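PDB 3O0L: DUF1425 domain-containing protein from Shewanella loihica, which is of unknown function but belongs to the DUF1425 family of the E-set clan and is probably made as an exported lipoprotein. Local coordinates for residues K59-D64 with E103-E108. Numbering follows the deposited sequence. Where two conformers were deposited one is given.
Sequences KFTWYD and ELYVRE
The phenolic oxygen of Y63 is held by two hydrogen bonds: it accepts one from T61 OG1, two residues back on its own strand, at 3.0 Å, and gives a short but weak one to OE1 of E103, with Y63 OH and E103 OE1 2.7 Å apart. T61 carries its hydroxyl in the crowded position between backbone N and carbonyl carbon (chi1 56°), which also sets OG1 in the plane of the Y105 ring, at its edge, 3.3 Å from Y105 CE1. The E103 chain runs out extended and crosses Y63 at about a right angle, its carboxylate turned 48° from the phenol plane. OE2, the other carboxylate oxygen, makes a salt bridge with R101, so the arginine probably keeps the acid ionised. A phenylalanine in place of Y63 would take away both hydroxyl bonds and would probably leave the E103 carboxylate and the T61 side chain less firmly positioned.

Beneath this polar cluster the strands pair antiparallel. K59–Y105 and T61–E103 are hydrogen-bonded pairs; the straightest of the four bonds runs from Y105 N to K59 O, 2.9 Å long. Between them F60 and L104 form a non-hydrogen-bonded pair, their CA atoms drawn in to 4.4 Å, and on this opposite face L104 CD1 sits over the centre of the F60 ring, a CH-pi contact 3.9 Å from the centroid.

That apolar face is buried against the other sheet, F60 on A42 of strand 40-48 and L104 on V28 and A30 of strand 22-34, a beta-sandwich arrangement. Strand 54-63 lies between strands 78-82 and 101-109, and residues 105-108 pair antiparallel with a strand of the second subunit, continuing the sheet across the dimer.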
ATOM      1  N   LYS A  59     -13.819  -2.594   3.107  1.00 24.35           N
ATOM      2  CA  LYS A  59     -14.888  -1.633   2.793  1.00 30.09           C
ATOM      3  C   LYS A  59     -14.343  -0.485   2.012  1.00 28.15           C
ATOM      4  O   LYS A  59     -13.156  -0.158   2.105  1.00 24.82           O
ATOM      5  CB  LYS A  59     -15.621  -1.114   4.031  1.00 32.82           C
ATOM      6  CG  LYS A  59     -14.956  -0.073   4.845  1.00 41.14           C
ATOM      7  CD  LYS A  59     -16.033   0.562   5.711  1.00 47.97           C
ATOM      8  CE  LYS A  59     -15.469   1.380   6.822  1.00 53.64           C
ATOM      9  NZ  LYS A  59     -16.508   1.568   7.895  1.00 62.25           N
ATOM     10  N   PHE A  60     -15.203   0.086   1.186  1.00 25.46           N
ATOM     11  CA  PHE A  60     -14.852   1.299   0.461  1.00 25.55           C
ATOM     12  C   PHE A  60     -15.345   2.505   1.221  1.00 28.77           C
ATOM     13  O   PHE A  60     -16.367   2.436   1.907  1.00 26.90           O
ATOM     14  CB  PHE A  60     -15.523   1.348  -0.914  1.00 26.03           C
ATOM     15  CG  PHE A  60     -15.022   0.330  -1.907  1.00 23.87           C
ATOM     16  CD1 PHE A  60     -13.939   0.613  -2.727  1.00 25.69           C
ATOM     17  CD2 PHE A  60     -15.663  -0.870  -2.067  1.00 27.47           C
ATOM     18  CE1 PHE A  60     -13.499  -0.283  -3.634  1.00 27.99           C
ATOM     19  CE2 PHE A  60     -15.211  -1.788  -2.997  1.00 25.41           C
ATOM     20  CZ  PHE A  60     -14.135  -1.496  -3.785  1.00 27.32           C
ATOM     21  N   THR A  61     -14.655   3.622   1.031  1.00 25.19           N
ATOM     22  CA  THR A  61     -15.126   4.931   1.476  1.00 27.47           C
ATOM     23  C   THR A  61     -15.090   5.852   0.252  1.00 27.45           C
ATOM     24  O   THR A  61     -14.339   5.614  -0.716  1.00 28.90           O
ATOM     25  CB  THR A  61     -14.264   5.520   2.589  1.00 29.87           C
ATOM     26  OG1 THR A  61     -12.921   5.564   2.135  1.00 37.83           O
ATOM     27  CG2 THR A  61     -14.281   4.616   3.848  1.00 23.33           C
ATOM     28  N   TRP A  62     -15.906   6.888   0.293  1.00 25.80           N
ATOM     29  CA  TRP A  62     -16.107   7.746  -0.844  1.00 26.23           C
ATOM     30  C   TRP A  62     -15.841   9.205  -0.460  1.00 28.85           C
ATOM     31  O   TRP A  62     -16.169   9.645   0.646  1.00 29.39           O
ATOM     32  CB  TRP A  62     -17.546   7.604  -1.275  1.00 24.64           C
ATOM     33  CG  TRP A  62     -17.854   6.274  -1.815  1.00 22.75           C
ATOM     34  CD1 TRP A  62     -18.301   5.195  -1.138  1.00 24.52           C
ATOM     35  CD2 TRP A  62     -17.703   5.862  -3.170  1.00 23.03           C
ATOM     36  NE1 TRP A  62     -18.461   4.120  -1.987  1.00 24.84           N
ATOM     37  CE2 TRP A  62     -18.125   4.516  -3.249  1.00 25.62           C
ATOM     38  CE3 TRP A  62     -17.312   6.517  -4.343  1.00 29.74           C
ATOM     39  CZ2 TRP A  62     -18.119   3.801  -4.453  1.00 30.68           C
ATOM     40  CZ3 TRP A  62     -17.292   5.796  -5.535  1.00 29.17           C
ATOM     41  CH2 TRP A  62     -17.696   4.461  -5.571  1.00 27.23           C
ATOM     42  N   TYR A  63     -15.289   9.959  -1.409  1.00 30.65           N
ATOM     43  CA  TYR A  63     -14.946  11.366  -1.217  1.00 33.33           C
ATOM     44  C   TYR A  63     -15.443  12.226  -2.365  1.00 32.65           C
ATOM     45  O   TYR A  63     -15.531  11.787  -3.509  1.00 33.47           O
ATOM     46  CB  TYR A  63     -13.421  11.526  -1.087  1.00 35.93           C
ATOM     47  CG  TYR A  63     -12.865  10.640  -0.029  1.00 33.47           C
ATOM     48  CD1 TYR A  63     -12.809  11.053   1.304  1.00 47.16           C
ATOM     49  CD2 TYR A  63     -12.457   9.357  -0.335  1.00 37.36           C
ATOM     50  CE1 TYR A  63     -12.321  10.207   2.291  1.00 49.37           C
ATOM     51  CE2 TYR A  63     -11.974   8.519   0.639  1.00 41.70           C
ATOM     52  CZ  TYR A  63     -11.910   8.937   1.940  1.00 47.93           C
ATOM     53  OH  TYR A  63     -11.439   8.059   2.872  1.00 54.21           O
ATOM     54  N   ASP A  64     -15.749  13.464  -2.038  1.00 34.16           N
ATOM     55  CA  ASP A  64     -16.231  14.439  -3.011  1.00 37.38           C
ATOM     56  C   ASP A  64     -15.030  15.248  -3.492  1.00 39.76           C
ATOM     57  O   ASP A  64     -13.894  14.938  -3.123  1.00 37.85           O
ATOM     58  CB  ASP A  64     -17.320  15.339  -2.394  1.00 39.19           C
ATOM     59  CG  ASP A  64     -16.793  16.324  -1.336  1.00 39.81           C
ATOM     60  OD1 ASP A  64     -15.563  16.458  -1.139  1.00 47.63           O
ATOM     61  OD2 ASP A  64     -17.651  16.968  -0.693  1.00 44.58           O
ATOM     62  N   GLU A 103     -11.813   4.915  -1.979  1.00 29.48           N
ATOM     63  CA  GLU A 103     -10.628   4.284  -1.394  0.50 28.38           C
ATOM     64  C   GLU A 103     -11.084   2.937  -0.831  1.00 28.01           C
ATOM     65  O   GLU A 103     -12.163   2.848  -0.215  1.00 26.61           O
ATOM     66  CB  GLU A 103     -10.019   5.158  -0.289  0.50 29.62           C
ATOM     67  CG  GLU A 103      -9.476   6.511  -0.758  0.50 33.36           C
ATOM     68  CD  GLU A 103      -9.039   7.437   0.387  0.50 43.44           C
ATOM     69  OE1 GLU A 103      -9.255   7.098   1.576  0.50 44.81           O
ATOM     70  OE2 GLU A 103      -8.492   8.524   0.092  0.50 44.86           O
ATOM     71  N   LEU A 104     -10.316   1.885  -1.076  1.00 24.44           N
ATOM     72  CA  LEU A 104     -10.592   0.553  -0.546  1.00 24.18           C
ATOM     73  C   LEU A 104      -9.718   0.339   0.673  1.00 25.59           C
ATOM     74  O   LEU A 104      -8.512   0.569   0.592  1.00 28.07           O
ATOM     75  CB  LEU A 104     -10.288  -0.519  -1.591  1.00 23.28           C
ATOM     76  CG  LEU A 104     -10.410  -1.997  -1.210  1.00 25.28           C
ATOM     77  CD1 LEU A 104     -11.844  -2.303  -0.701  1.00 23.50           C
ATOM     78  CD2 LEU A 104     -10.050  -2.895  -2.376  1.00 29.08           C
ATOM     79  N   TYR A 105     -10.317  -0.086   1.787  1.00 24.70           N
ATOM     80  CA  TYR A 105      -9.595  -0.502   3.004  1.00 25.51           C
ATOM     81  C   TYR A 105      -9.754  -1.990   3.237  1.00 26.09           C
ATOM     82  O   TYR A 105     -10.843  -2.517   3.057  1.00 26.61           O
ATOM     83  CB  TYR A 105     -10.130   0.227   4.225  1.00 25.96           C
ATOM     84  CG  TYR A 105      -9.857   1.700   4.165  1.00 27.70           C
ATOM     85  CD1 TYR A 105     -10.709   2.576   3.501  1.00 32.10           C
ATOM     86  CD2 TYR A 105      -8.677   2.208   4.699  1.00 38.53           C
ATOM     87  CE1 TYR A 105     -10.405   3.910   3.417  1.00 35.31           C
ATOM     88  CE2 TYR A 105      -8.370   3.544   4.629  1.00 36.41           C
ATOM     89  CZ  TYR A 105      -9.234   4.381   4.007  1.00 40.76           C
ATOM     90  OH  TYR A 105      -8.880   5.690   3.961  1.00 46.31           O
ATOM     91  N   VAL A 106      -8.657  -2.659   3.607  1.00 23.94           N
ATOM     92  CA  VAL A 106      -8.632  -4.069   3.898  1.00 23.34           C
ATOM     93  C   VAL A 106      -7.967  -4.249   5.226  1.00 27.07           C
ATOM     94  O   VAL A 106      -6.912  -3.646   5.497  1.00 26.66           O
ATOM     95  CB  VAL A 106      -7.861  -4.861   2.815  1.00 26.54           C
ATOM     96  CG1 VAL A 106      -7.612  -6.295   3.230  1.00 25.13           C
ATOM     97  CG2 VAL A 106      -8.590  -4.793   1.451  1.00 23.06           C
ATOM     98  N   ARG A 107      -8.571  -5.068   6.082  1.00 23.79           N
ATOM     99  CA  ARG A 107      -7.932  -5.347   7.339  1.00 25.82           C
ATOM    100  C   ARG A 107      -7.800  -6.833   7.555  1.00 25.37           C
ATOM    101  O   ARG A 107      -8.600  -7.623   7.060  1.00 27.97           O
ATOM    102  CB  ARG A 107      -8.572  -4.570   8.465  1.00 30.51           C
ATOM    103  CG  ARG A 107      -9.875  -4.972   8.856  1.00 35.11           C
ATOM    104  CD  ARG A 107     -10.444  -3.947   9.851  1.00 42.86           C
ATOM    105  NE  ARG A 107     -11.695  -4.459  10.362  1.00 42.74           N
ATOM    106  CZ  ARG A 107     -12.542  -3.799  11.157  1.00 50.02           C
ATOM    107  NH1 ARG A 107     -12.309  -2.549  11.581  1.00 42.72           N
ATOM    108  NH2 ARG A 107     -13.647  -4.410  11.520  1.00 45.74           N
ATOM    109  N   GLU A 108      -6.718  -7.210   8.231  1.00 25.99           N
ATOM    110  CA  GLU A 108      -6.431  -8.598   8.535  1.00 32.62           C
ATOM    111  C   GLU A 108      -5.837  -8.661   9.917  1.00 33.58           C
ATOM    112  O   GLU A 108      -5.218  -7.702  10.387  1.00 30.85           O
ATOM    113  CB  GLU A 108      -5.466  -9.215   7.510  1.00 34.64           C
ATOM    114  CG  GLU A 108      -4.191  -8.419   7.337  1.00 45.03           C
ATOM    115  CD  GLU A 108      -3.117  -9.142   6.513  1.00 59.98           C
ATOM    116  OE1 GLU A 108      -2.392 -10.004   7.094  1.00 58.61           O
ATOM    117  OE2 GLU A 108      -2.990  -8.822   5.302  1.00 52.57           O
TER